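Local coordinates for protein eEF1A lysine and N-terminal methyltransferase (Homo sapiens, PDB 5WCJ) that methylates elongation factor eEF1A on a lysine and, through the C-terminal domain described here, on its N-terminal glycine, with S-adenosyl-L-methionine as methyl donor, at residues G29-R34 with Q219-T224; D62-S67 with R223-P228; S107-G112 with K151-P156; S174-L179 with E197-Q202. One frame throughout, in Å; residues are numbered along the deposited sequence.

How the contacts relate
From the N terminus, the chain leaves helix 21-28 through residues 29-34, which are met by helix 211-226 much later in the chain, closing contact 1. Residues 62-67 come next and meet the end of that same helix in contact 2, so the loops of contacts 1 and 2 finish on one stretch, with Leu30 packing on Phe64 between them. Contact 3 (107-112 with 151-156) and then contact 4 (174-179 with 197-202) close in series, both nested inside those larger loops. Contact 3 joins successive helices of the Rossmann-like domain, and contact 4 fixes helix 169-182 to strand 197-202, whose Phe200 reaches Gly29 and Leu32 of contact 1.

Contact 1. Residues G29-R34 with Q219-T224; sequences GLALLR and QALERT
Leu221 of helix 211-226 reaches Ala31 and Leu30 with a single methyl group, CD2, which carries the whole contact. Leu221 CD2 lies 3.5 Å from the backbone N of Ala31 and 3.8 Å from Ala31 CB. A looser approach of 4.2 Å separates Leu221 CD2 from Leu30 CB. The methyl thus settles against the Leu30-Ala31 peptide within the short 3-10 turn 29-32. With CG anti to the backbone N (chi1 -173°), the leucine stretches out from its helix to get there. Leu30 meets it through CB, while its side chain also packs on Leu39 and on Val120 of strand 118-123. Behind the contact, Thr224 OG1 donates to the carbonyl O of Leu221 over 2.7 Å, with the donor tilted 24° from the carbonyl plane, a side chain bonding back to the preceding turn of its own helix. No hydrogen bond crosses between the segments. All three touching residues are buried, and Leu39 of helix 36-41 packs on both Leu30 and Leu221. This is apolar packing of helix 211-226 on the linker between the first two helices of a Rossmann-like methyltransferase domain.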
loop_
_atom_site.group_PDB
_atom_site.type_symbol
_atom_site.label_atom_id
_atom_site.label_comp_id
_atom_site.label_asym_id
_atom_site.label_seq_id
_atom_site.Cartn_x
_atom_site.Cartn_y
_atom_site.Cartn_z
ATOM N N GLY A 29 0.272 -5.623 6.907
ATOM C CA GLY A 29 1.414 -6.005 6.121
ATOM C C GLY A 29 2.717 -5.307 6.407
ATOM O O GLY A 29 3.795 -5.826 6.059
ATOM N N LEU A 30 2.629 -4.122 7.014
ATOM C CA LEU A 30 3.830 -3.423 7.464
ATOM C C LEU A 30 4.653 -4.266 8.463
ATOM O O LEU A 30 5.888 -4.103 8.564
ATOM C CB LEU A 30 3.464 -2.082 8.085
ATOM C CG LEU A 30 2.749 -1.053 7.215
ATOM C CD1 LEU A 30 2.402 0.201 8.012
ATOM C CD2 LEU A 30 3.602 -0.702 6.023
ATOM N N ALA A 31 3.994 -5.190 9.166
ATOM C CA ALA A 31 4.720 -6.119 10.052
ATOM C C ALA A 31 5.772 -6.997 9.345
ATOM O O ALA A 31 6.726 -7.436 9.985
ATOM C CB ALA A 31 3.741 -6.972 10.827
ATOM N N LEU A 32 5.658 -7.205 8.027
ATOM C CA LEU A 32 6.677 -7.952 7.282
ATOM C C LEU A 32 7.970 -7.182 6.988
ATOM O O LEU A 32 8.890 -7.755 6.395
ATOM C CB LEU A 32 6.106 -8.492 5.960
ATOM C CG LEU A 32 4.853 -9.362 6.098
ATOM C CD1 LEU A 32 4.314 -9.736 4.732
ATOM C CD2 LEU A 32 5.164 -10.609 6.904
ATOM N N LEU A 33 8.037 -5.897 7.341
ATOM C CA LEU A 33 9.247 -5.106 7.079
ATOM C C LEU A 33 10.412 -5.304 8.070
ATOM O O LEU A 33 11.559 -5.432 7.650
ATOM C CB LEU A 33 8.920 -3.626 7.038
ATOM C CG LEU A 33 8.145 -3.125 5.837
ATOM C CD1 LEU A 33 7.677 -1.717 6.114
ATOM C CD2 LEU A 33 9.022 -3.160 4.585
ATOM N N ARG A 34 10.138 -5.260 9.360
ATOM C CA ARG A 34 11.225 -5.087 10.361
ATOM C C ARG A 34 10.665 -4.821 11.751
ATOM O O ARG A 34 9.462 -4.603 11.907
ATOM C CB ARG A 34 12.162 -3.922 9.976
ATOM N N GLN A 219 1.714 -9.086 16.508
ATOM C CA GLN A 219 1.127 -8.659 17.785
ATOM C C GLN A 219 1.740 -7.351 18.293
ATOM O O GLN A 219 1.042 -6.502 18.835
ATOM C CB GLN A 219 1.253 -9.773 18.827
ATOM C CG GLN A 219 0.373 -10.969 18.476
ATOM C CD GLN A 219 0.570 -12.161 19.389
ATOM O OE1 GLN A 219 1.628 -12.332 20.004
ATOM N NE2 GLN A 219 -0.450 -13.008 19.466
ATOM N N ALA A 220 3.040 -7.204 18.100
ATOM C CA ALA A 220 3.739 -5.971 18.431
ATOM C C ALA A 220 3.192 -4.763 17.644
ATOM O O ALA A 220 2.962 -3.706 18.224
ATOM C CB ALA A 220 5.223 -6.144 18.181
ATOM N N LEU A 221 2.940 -4.943 16.343
ATOM C CA LEU A 221 2.379 -3.866 15.526
ATOM C C LEU A 221 1.018 -3.429 16.016
ATOM O O LEU A 221 0.774 -2.239 16.142
ATOM C CB LEU A 221 2.294 -4.266 14.042
ATOM C CG LEU A 221 1.870 -3.170 13.048
ATOM C CD1 LEU A 221 2.657 -1.876 13.206
ATOM C CD2 LEU A 221 1.997 -3.691 11.633
ATOM N N GLU A 222 0.137 -4.385 16.321
ATOM C CA GLU A 222 -1.239 -4.056 16.734
ATOM C C GLU A 222 -1.300 -3.339 18.092
ATOM O O GLU A 222 -2.228 -2.567 18.338
ATOM C CB GLU A 222 -2.122 -5.307 16.784
ATOM N N ARG A 223 -0.319 -3.608 18.955
ATOM C CA ARG A 223 -0.230 -2.982 20.283
ATOM C C ARG A 223 0.009 -1.478 20.160
ATOM O O ARG A 223 -0.631 -0.681 20.846
ATOM C CB ARG A 223 0.904 -3.610 21.107
ATOM N N THR A 224 0.925 -1.109 19.269
ATOM C CA THR A 224 1.243 0.298 19.018
ATOM C C THR A 224 0.063 1.036 18.352
ATOM O O THR A 224 -0.334 2.103 18.798
ATOM C CB THR A 224 2.522 0.441 18.169
ATOM O OG1 THR A 224 2.290 -0.076 16.857
ATOM C CG2 THR A 224 3.693 -0.308 18.810
#

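Contact 2. Residues D62-S67 with R223-P228; sequences DHFPKS and RTLRKP
His63 and Leu225 mark the closest passage of the two backbones, their CA atoms 7.1 Å apart, near the ends of two helices. Helix 55-63 gives way at Phe64 to a type I beta turn running to Ser67, while helix 211-226 gives way at Lys227. The turn is held at one carbonyl: Phe64 O accepts the backbone N of Ser67 and also Ser67 OG, the hydroxyl lying in the carbonyl plane at 2.8 Å.

Across the gap the meeting is apolar. Leu225 pushes out CD2, which sits 3.8 Å from Phe64 CE1 and 3.9 Å from Phe64 CZ, so the methyl rests at the far end of the ring and not near CB. The two side chains cross at about a right angle. The same methyl, Leu225 CD2, approaches His63 CB at 4.1 Å, which places it between the last residue of the helix and the first one after it. Leu225 CG is anti to its carbonyl carbon (chi1 -60°), and this carries the branch over to them although CB itself does not head that way. The imidazole lies near the carbonyl of Leu225 without bonding to it. Its orientation is set from its own helix, where ND1 is hydrogen-bonded to Phe59 O and the ring stacks with that of Phe59. Leu39 and Leu40 of helix 36-41 also touch Phe64. Helix 211-226 therefore packs where the helix of the first beta-alpha-beta crossover, between strands 44-49 and 67-73, turns back into the parallel part of the Rossmann-like sheet.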
loop_
_atom_site.group_PDB
_atom_site.type_symbol
_atom_site.label_atom_id
_atom_site.label_comp_id
_atom_site.label_asym_id
_atom_site.label_seq_id
_atom_site.Cartn_x
_atom_site.Cartn_y
_atom_site.Cartn_z
ATOM N N ASP A 62 -1.169 9.661 9.740
ATOM C CA ASP A 62 -1.474 10.047 11.144
ATOM C C ASP A 62 -0.807 9.169 12.194
ATOM O O ASP A 62 -0.478 9.656 13.282
ATOM C CB ASP A 62 -2.991 10.035 11.395
ATOM C CG ASP A 62 -3.723 11.208 10.728
ATOM O OD1 ASP A 62 -3.079 12.177 10.271
ATOM O OD2 ASP A 62 -4.965 11.157 10.687
ATOM N N HIS A 63 -0.629 7.878 11.909
ATOM C CA HIS A 63 -0.075 6.950 12.897
ATOM C C HIS A 63 1.432 6.713 12.753
ATOM O O HIS A 63 2.070 6.257 13.703
ATOM C CB HIS A 63 -0.835 5.623 12.871
ATOM C CG HIS A 63 -2.168 5.703 13.532
ATOM N ND1 HIS A 63 -3.282 6.225 12.904
ATOM C CD2 HIS A 63 -2.552 5.394 14.794
ATOM C CE1 HIS A 63 -4.304 6.202 13.742
ATOM N NE2 HIS A 63 -3.888 5.696 14.892
ATOM N N PHE A 64 1.981 6.990 11.573
ATOM C CA PHE A 64 3.403 6.841 11.324
ATOM C C PHE A 64 3.987 8.223 11.000
ATOM O O PHE A 64 4.087 8.613 9.830
ATOM C CB PHE A 64 3.645 5.837 10.178
ATOM C CG PHE A 64 3.181 4.433 10.482
ATOM C CD1 PHE A 64 1.837 4.098 10.413
ATOM C CD2 PHE A 64 4.091 3.437 10.813
ATOM C CE1 PHE A 64 1.403 2.815 10.684
ATOM C CE2 PHE A 64 3.665 2.141 11.073
ATOM C CZ PHE A 64 2.316 1.831 11.030
ATOM N N PRO A 65 4.411 8.977 12.033
ATOM C CA PRO A 65 4.844 10.366 11.796
ATOM C C PRO A 65 6.060 10.561 10.865
ATOM O O PRO A 65 6.254 11.650 10.330
ATOM C CB PRO A 65 5.119 10.901 13.222
ATOM C CG PRO A 65 5.347 9.694 14.047
ATOM C CD PRO A 65 4.471 8.618 13.471
ATOM N N LYS A 66 6.840 9.518 10.627
ATOM C CA LYS A 66 7.935 9.587 9.667
ATOM C C LYS A 66 7.628 8.915 8.314
ATOM O O LYS A 66 8.533 8.730 7.516
ATOM C CB LYS A 66 9.191 8.959 10.270
ATOM C CG LYS A 66 9.675 9.714 11.496
ATOM C CD LYS A 66 10.949 9.060 12.013
ATOM C CE LYS A 66 11.425 9.703 13.299
ATOM N NZ LYS A 66 12.812 9.291 13.588
ATOM N N SER A 67 6.370 8.567 8.056
ATOM C CA SER A 67 6.002 8.036 6.737
ATOM C C SER A 67 5.977 9.164 5.705
ATOM O O SER A 67 5.636 10.313 6.016
ATOM C CB SER A 67 4.650 7.309 6.784
ATOM O OG SER A 67 3.591 8.189 7.135
ATOM N N ARG A 223 -0.319 -3.608 18.955
ATOM C CA ARG A 223 -0.230 -2.982 20.283
ATOM C C ARG A 223 0.009 -1.478 20.160
ATOM O O ARG A 223 -0.631 -0.681 20.846
ATOM C CB ARG A 223 0.904 -3.610 21.107
ATOM N N THR A 224 0.925 -1.109 19.269
ATOM C CA THR A 224 1.243 0.298 19.018
ATOM C C THR A 224 0.063 1.036 18.352
ATOM O O THR A 224 -0.334 2.103 18.798
ATOM C CB THR A 224 2.522 0.441 18.169
ATOM O OG1 THR A 224 2.290 -0.076 16.857
ATOM C CG2 THR A 224 3.693 -0.308 18.810
ATOM N N LEU A 225 -0.531 0.441 17.323
ATOM C CA LEU A 225 -1.626 1.101 16.586
ATOM C C LEU A 225 -2.946 1.279 17.364
ATOM O O LEU A 225 -3.774 2.128 16.999
ATOM C CB LEU A 225 -1.896 0.363 15.273
ATOM C CG LEU A 225 -0.685 0.335 14.336
ATOM C CD1 LEU A 225 -0.997 -0.487 13.103
ATOM C CD2 LEU A 225 -0.243 1.748 13.973
ATOM N N ARG A 226 -3.140 0.468 18.406
ATOM C CA ARG A 226 -4.275 0.602 19.320
ATOM C C ARG A 226 -4.017 1.681 20.391
ATOM O O ARG A 226 -4.970 2.315 20.866
ATOM C CB ARG A 226 -4.584 -0.743 19.991
ATOM N N LYS A 227 -2.742 1.869 20.769
ATOM C CA LYS A 227 -2.323 2.901 21.734
ATOM C C LYS A 227 -2.879 4.294 21.365
ATOM O O LYS A 227 -2.642 4.769 20.247
ATOM C CB LYS A 227 -0.787 2.962 21.831
ATOM C CG LYS A 227 -0.238 4.112 22.668
ATOM N N PRO A 228 -3.624 4.948 22.293
ATOM C CA PRO A 228 -4.211 6.248 21.945
ATOM C C PRO A 228 -3.178 7.378 22.007
ATOM O O PRO A 228 -2.119 7.212 22.622
ATOM C CB PRO A 228 -5.312 6.438 23.008
ATOM C CG PRO A 228 -5.003 5.477 24.118
ATOM C CD PRO A 228 -3.802 4.654 23.731
#

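Contact 3. Residues S107-G112 with K151-P156; sequences SLAGGG and KSILTP
Ile153 lays its CG2 methyl against the backbone of Ala109, 3.9 Å from Ala109 CA and almost as close to its N, so one branch of the isoleucine covers the last turn of helix 101-109. The other branch reaches the neighbouring residue: Ile153 CD1 comes to 4.1 Å from CD1 of Leu108, methyl to methyl, and the two side chains cross at about a right angle. The division of labour follows from the first torsion. CG1 stands between the backbone N and the carbonyl carbon (chi1 58°), which leaves CG2 beside the N and facing Ala109, while the extended second torsion carries CD1 on to the leucine. Leu108 also touches Tyr118, and Ile153 touches Ile121, both of strand 118-123.

Beside this apolar pair, Ser152 OG lies 3.4 Å from Ala109 CB, a van der Waals approach only, since the hydroxyl is hydrogen-bonded to Lys149 O within its own helix. Although no hydrogen bond runs directly between 107-112 and 151-156, Arg115 links them: its NE bonds to Ser152 O and its NH1 to Gly112 O. The guanidinium group thus bridges the two segments, although Gly112 is poorly ordered.

The side chain of Leu108 is about 12 Å from the bound S-adenosyl-L-homocysteine, so the contact stands back from the ligand. It joins the C-terminal ends of two helices that flank strand 118-123 in sequence, successive connections of the class I, Rossmann-like methyltransferase fold.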
loop_
_atom_site.group_PDB
_atom_site.type_symbol
_atom_site.label_atom_id
_atom_site.label_comp_id
_atom_site.label_asym_id
_atom_site.label_seq_id
_atom_site.Cartn_x
_atom_site.Cartn_y
_atom_site.Cartn_z
ATOM N N SER A 107 6.202 5.368 -15.658
ATOM C CA SER A 107 7.107 6.551 -15.666
ATOM C C SER A 107 8.153 6.483 -14.591
ATOM O O SER A 107 9.327 6.718 -14.866
ATOM C CB SER A 107 6.341 7.866 -15.510
ATOM O OG SER A 107 5.433 8.008 -16.580
ATOM N N LEU A 108 7.746 6.139 -13.363
ATOM C CA LEU A 108 8.694 6.009 -12.267
ATOM C C LEU A 108 9.741 4.947 -12.529
ATOM O O LEU A 108 10.906 5.165 -12.239
ATOM C CB LEU A 108 8.001 5.644 -10.949
ATOM C CG LEU A 108 7.072 6.659 -10.295
ATOM C CD1 LEU A 108 6.559 6.057 -8.981
ATOM C CD2 LEU A 108 7.777 7.997 -10.102
ATOM N N ALA A 109 9.318 3.793 -13.044
ATOM C CA ALA A 109 10.227 2.690 -13.329
ATOM C C ALA A 109 11.228 3.032 -14.442
ATOM O O ALA A 109 12.328 2.515 -14.437
ATOM C CB ALA A 109 9.448 1.441 -13.695
ATOM N N GLY A 110 10.846 3.913 -15.364
ATOM C CA GLY A 110 11.756 4.428 -16.392
ATOM C C GLY A 110 12.684 5.567 -15.954
ATOM O O GLY A 110 13.404 6.109 -16.787
ATOM N N GLY A 111 12.705 5.920 -14.664
ATOM C CA GLY A 111 13.500 7.052 -14.169
ATOM C C GLY A 111 15.015 6.885 -14.065
ATOM O O GLY A 111 15.705 7.829 -13.666
ATOM N N GLY A 112 15.535 5.699 -14.401
ATOM C CA GLY A 112 16.978 5.425 -14.404
ATOM C C GLY A 112 17.487 5.041 -13.027
ATOM O O GLY A 112 16.776 4.393 -12.260
ATOM N N LYS A 151 8.273 -4.344 -9.253
ATOM C CA LYS A 151 9.454 -4.872 -8.590
ATOM C C LYS A 151 10.626 -3.908 -8.676
ATOM O O LYS A 151 11.381 -3.766 -7.715
ATOM C CB LYS A 151 9.825 -6.232 -9.202
ATOM C CG LYS A 151 11.150 -6.819 -8.704
ATOM C CD LYS A 151 11.499 -8.100 -9.450
ATOM C CE LYS A 151 12.987 -8.405 -9.326
ATOM N NZ LYS A 151 13.291 -9.799 -9.769
ATOM N N SER A 152 10.778 -3.241 -9.819
ATOM C CA SER A 152 11.920 -2.350 -10.038
ATOM C C SER A 152 11.898 -1.095 -9.139
ATOM O O SER A 152 12.948 -0.492 -8.935
ATOM C CB SER A 152 12.079 -1.983 -11.535
ATOM O OG SER A 152 11.207 -0.937 -11.926
ATOM N N ILE A 153 10.730 -0.718 -8.588
ATOM C CA ILE A 153 10.635 0.418 -7.688
ATOM C C ILE A 153 10.397 0.057 -6.239
ATOM O O ILE A 153 10.055 0.933 -5.443
ATOM C CB ILE A 153 9.612 1.480 -8.161
ATOM C CG1 ILE A 153 8.188 0.915 -8.340
ATOM C CG2 ILE A 153 10.124 2.130 -9.450
ATOM C CD1 ILE A 153 7.124 2.000 -8.378
ATOM N N LEU A 154 10.590 -1.208 -5.895
ATOM C CA LEU A 154 10.415 -1.665 -4.528
ATOM C C LEU A 154 11.810 -1.915 -3.954
ATOM O O LEU A 154 12.675 -2.443 -4.630
ATOM C CB LEU A 154 9.571 -2.947 -4.496
ATOM C CG LEU A 154 9.124 -3.485 -3.131
ATOM C CD1 LEU A 154 8.039 -2.636 -2.483
ATOM C CD2 LEU A 154 8.640 -4.920 -3.246
ATOM N N THR A 155 11.998 -1.596 -2.692
ATOM C CA THR A 155 13.247 -1.987 -2.009
ATOM C C THR A 155 13.344 -3.527 -1.934
ATOM O O THR A 155 12.316 -4.226 -1.934
ATOM C CB THR A 155 13.345 -1.413 -0.594
ATOM O OG1 THR A 155 12.273 -1.930 0.194
ATOM C CG2 THR A 155 13.308 0.105 -0.617
ATOM N N PRO A 156 14.572 -4.075 -1.908
ATOM C CA PRO A 156 14.710 -5.528 -1.896
ATOM C C PRO A 156 13.953 -6.229 -0.751
ATOM O O PRO A 156 13.438 -7.310 -0.957
ATOM C CB PRO A 156 16.240 -5.733 -1.741
ATOM C CG PRO A 156 16.844 -4.516 -2.343
ATOM C CD PRO A 156 15.865 -3.390 -2.144
#

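Contact 4. Residues S174-L179 with E197-Q202; sequences SVLAGL and EILFCQ
While Leu199 and Cys201 turn toward Leu176 and Leu179, the aromatic ring of Phe200 lies on the reverse of strand 197-202, where CG2 of Ile198 sits over one of its faces, 3.4 Å above the plane and offset toward the rim. Gly29 packs on that ring and Leu32 on CB of Phe200, and Ala25 and Met26 of helix 21-28 touch Ile198. The strand is the antiparallel one inserted between 158-164 and 185-190, a hallmark of the class I methyltransferase variant of the Rossmann fold, and helices pack on both of its faces.

Helix 169-182 belongs to the connection between strands 158-164 and 185-190. Its segment runs nearly along the strand, at 23° between their directions, with the axes 11.1 Å apart. No hydrogen bond bridges the two; leucine methyls fill the interval. Leu199 is the hub, with CG beside its own backbone N (chi1 -47°) and both methyls presented to the helix. The side chain of Leu176 crosses obliquely, and its CD2 sits against both, 3.6 Å from Leu199 CD1 and 3.9 Å from Leu199 CD2. One turn on, Leu179 splits its branches, CD2 reaching SG of Cys201 at 4.2 Å while CD1 goes to Leu199. Phe160 and Leu162 of strand 158-164 also pack on Leu179. Near the start of the strand, Glu197 OE1 forms salt bridges with Lys172 of the same helix and with Arg190. Packing is tightest where Leu179 and Leu199 cross at about a right angle, their CD1 methyls only 3.3 Å apart.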
loop_
_atom_site.group_PDB
_atom_site.type_symbol
_atom_site.label_atom_id
_atom_site.label_comp_id
_atom_site.label_asym_id
_atom_site.label_seq_id
_atom_site.Cartn_x
_atom_site.Cartn_y
_atom_site.Cartn_z
ATOM N N SER A 174 -4.464 -17.985 -12.155
ATOM C CA SER A 174 -3.518 -17.385 -13.103
ATOM C C SER A 174 -2.869 -16.110 -12.535
ATOM O O SER A 174 -1.649 -15.912 -12.637
ATOM C CB SER A 174 -4.207 -17.049 -14.426
ATOM O OG SER A 174 -4.763 -18.213 -15.023
ATOM N N VAL A 175 -3.687 -15.259 -11.920
ATOM C CA VAL A 175 -3.185 -14.038 -11.264
ATOM C C VAL A 175 -2.175 -14.390 -10.175
ATOM O O VAL A 175 -1.066 -13.835 -10.139
ATOM C CB VAL A 175 -4.344 -13.201 -10.669
ATOM C CG1 VAL A 175 -3.846 -12.112 -9.732
ATOM C CG2 VAL A 175 -5.187 -12.595 -11.781
ATOM N N LEU A 176 -2.566 -15.289 -9.265
ATOM C CA LEU A 176 -1.690 -15.722 -8.185
ATOM C C LEU A 176 -0.383 -16.345 -8.682
ATOM O O LEU A 176 0.687 -16.061 -8.121
ATOM C CB LEU A 176 -2.397 -16.703 -7.246
ATOM C CG LEU A 176 -3.439 -16.118 -6.304
ATOM C CD1 LEU A 176 -4.152 -17.242 -5.546
ATOM C CD2 LEU A 176 -2.798 -15.135 -5.341
ATOM N N ALA A 177 -0.467 -17.161 -9.723
ATOM C CA ALA A 177 0.741 -17.782 -10.308
ATOM C C ALA A 177 1.698 -16.727 -10.865
ATOM O O ALA A 177 2.914 -16.792 -10.648
ATOM C CB ALA A 177 0.374 -18.790 -11.390
ATOM N N GLY A 178 1.144 -15.754 -11.573
ATOM C CA GLY A 178 1.932 -14.637 -12.118
ATOM C C GLY A 178 2.564 -13.772 -11.041
ATOM O O GLY A 178 3.731 -13.363 -11.163
ATOM N N LEU A 179 1.810 -13.478 -9.981
ATOM C CA LEU A 179 2.365 -12.736 -8.861
ATOM C C LEU A 179 3.558 -13.474 -8.242
ATOM O O LEU A 179 4.599 -12.866 -7.979
ATOM C CB LEU A 179 1.344 -12.471 -7.766
ATOM C CG LEU A 179 0.464 -11.263 -8.028
ATOM C CD1 LEU A 179 -0.777 -11.391 -7.170
ATOM C CD2 LEU A 179 1.195 -9.963 -7.739
ATOM N N GLU A 197 -9.461 -10.552 -0.741
ATOM C CA GLU A 197 -8.313 -11.041 -0.032
ATOM C C GLU A 197 -7.111 -10.127 -0.229
ATOM O O GLU A 197 -6.991 -9.449 -1.251
ATOM C CB GLU A 197 -8.007 -12.469 -0.398
ATOM C CG GLU A 197 -7.490 -12.715 -1.771
ATOM C CD GLU A 197 -7.474 -14.209 -2.079
ATOM O OE1 GLU A 197 -8.552 -14.869 -1.971
ATOM O OE2 GLU A 197 -6.389 -14.709 -2.434
ATOM N N ILE A 198 -6.240 -10.107 0.767
ATOM C CA ILE A 198 -5.070 -9.253 0.731
ATOM C C ILE A 198 -3.884 -10.151 0.468
ATOM O O ILE A 198 -3.694 -11.166 1.153
ATOM C CB ILE A 198 -4.865 -8.425 2.029
ATOM C CG1 ILE A 198 -6.110 -7.594 2.366
ATOM C CG2 ILE A 198 -3.608 -7.575 1.895
ATOM C CD1 ILE A 198 -6.640 -6.728 1.231
ATOM N N LEU A 199 -3.107 -9.806 -0.562
ATOM C CA LEU A 199 -1.897 -10.489 -0.865
ATOM C C LEU A 199 -0.723 -9.634 -0.421
ATOM O O LEU A 199 -0.673 -8.442 -0.684
ATOM C CB LEU A 199 -1.771 -10.753 -2.355
ATOM C CG LEU A 199 -3.010 -11.343 -3.041
ATOM C CD1 LEU A 199 -2.693 -11.586 -4.509
ATOM C CD2 LEU A 199 -3.456 -12.610 -2.393
ATOM N N PHE A 200 0.232 -10.270 0.217
ATOM C CA PHE A 200 1.451 -9.602 0.687
ATOM C C PHE A 200 2.603 -10.279 -0.034
ATOM O O PHE A 200 2.847 -11.504 0.135
ATOM C CB PHE A 200 1.629 -9.786 2.186
ATOM C CG PHE A 200 0.430 -9.436 3.004
ATOM C CD1 PHE A 200 0.238 -8.133 3.460
ATOM C CD2 PHE A 200 -0.507 -10.419 3.362
ATOM C CE1 PHE A 200 -0.867 -7.814 4.224
ATOM C CE2 PHE A 200 -1.610 -10.100 4.126
ATOM C CZ PHE A 200 -1.779 -8.798 4.579
ATOM N N CYS A 201 3.301 -9.530 -0.869
ATOM C CA CYS A 201 4.260 -10.102 -1.803
ATOM C C CYS A 201 5.650 -9.557 -1.533
ATOM O O CYS A 201 5.876 -8.336 -1.444
ATOM C CB CYS A 201 3.876 -9.783 -3.260
ATOM S SG CYS A 201 2.133 -10.119 -3.620
ATOM N N GLN A 202 6.595 -10.470 -1.422
ATOM C CA GLN A 202 7.990 -10.087 -1.189
ATOM C C GLN A 202 8.935 -10.853 -2.116
ATOM O O GLN A 202 8.533 -11.819 -2.809
ATOM C CB GLN A 202 8.330 -10.329 0.267
ATOM C CG GLN A 202 7.585 -9.403 1.201
ATOM C CD GLN A 202 8.148 -9.421 2.590
ATOM O OE1 GLN A 202 7.961 -10.387 3.310
ATOM N NE2 GLN A 202 8.864 -8.366 2.967
#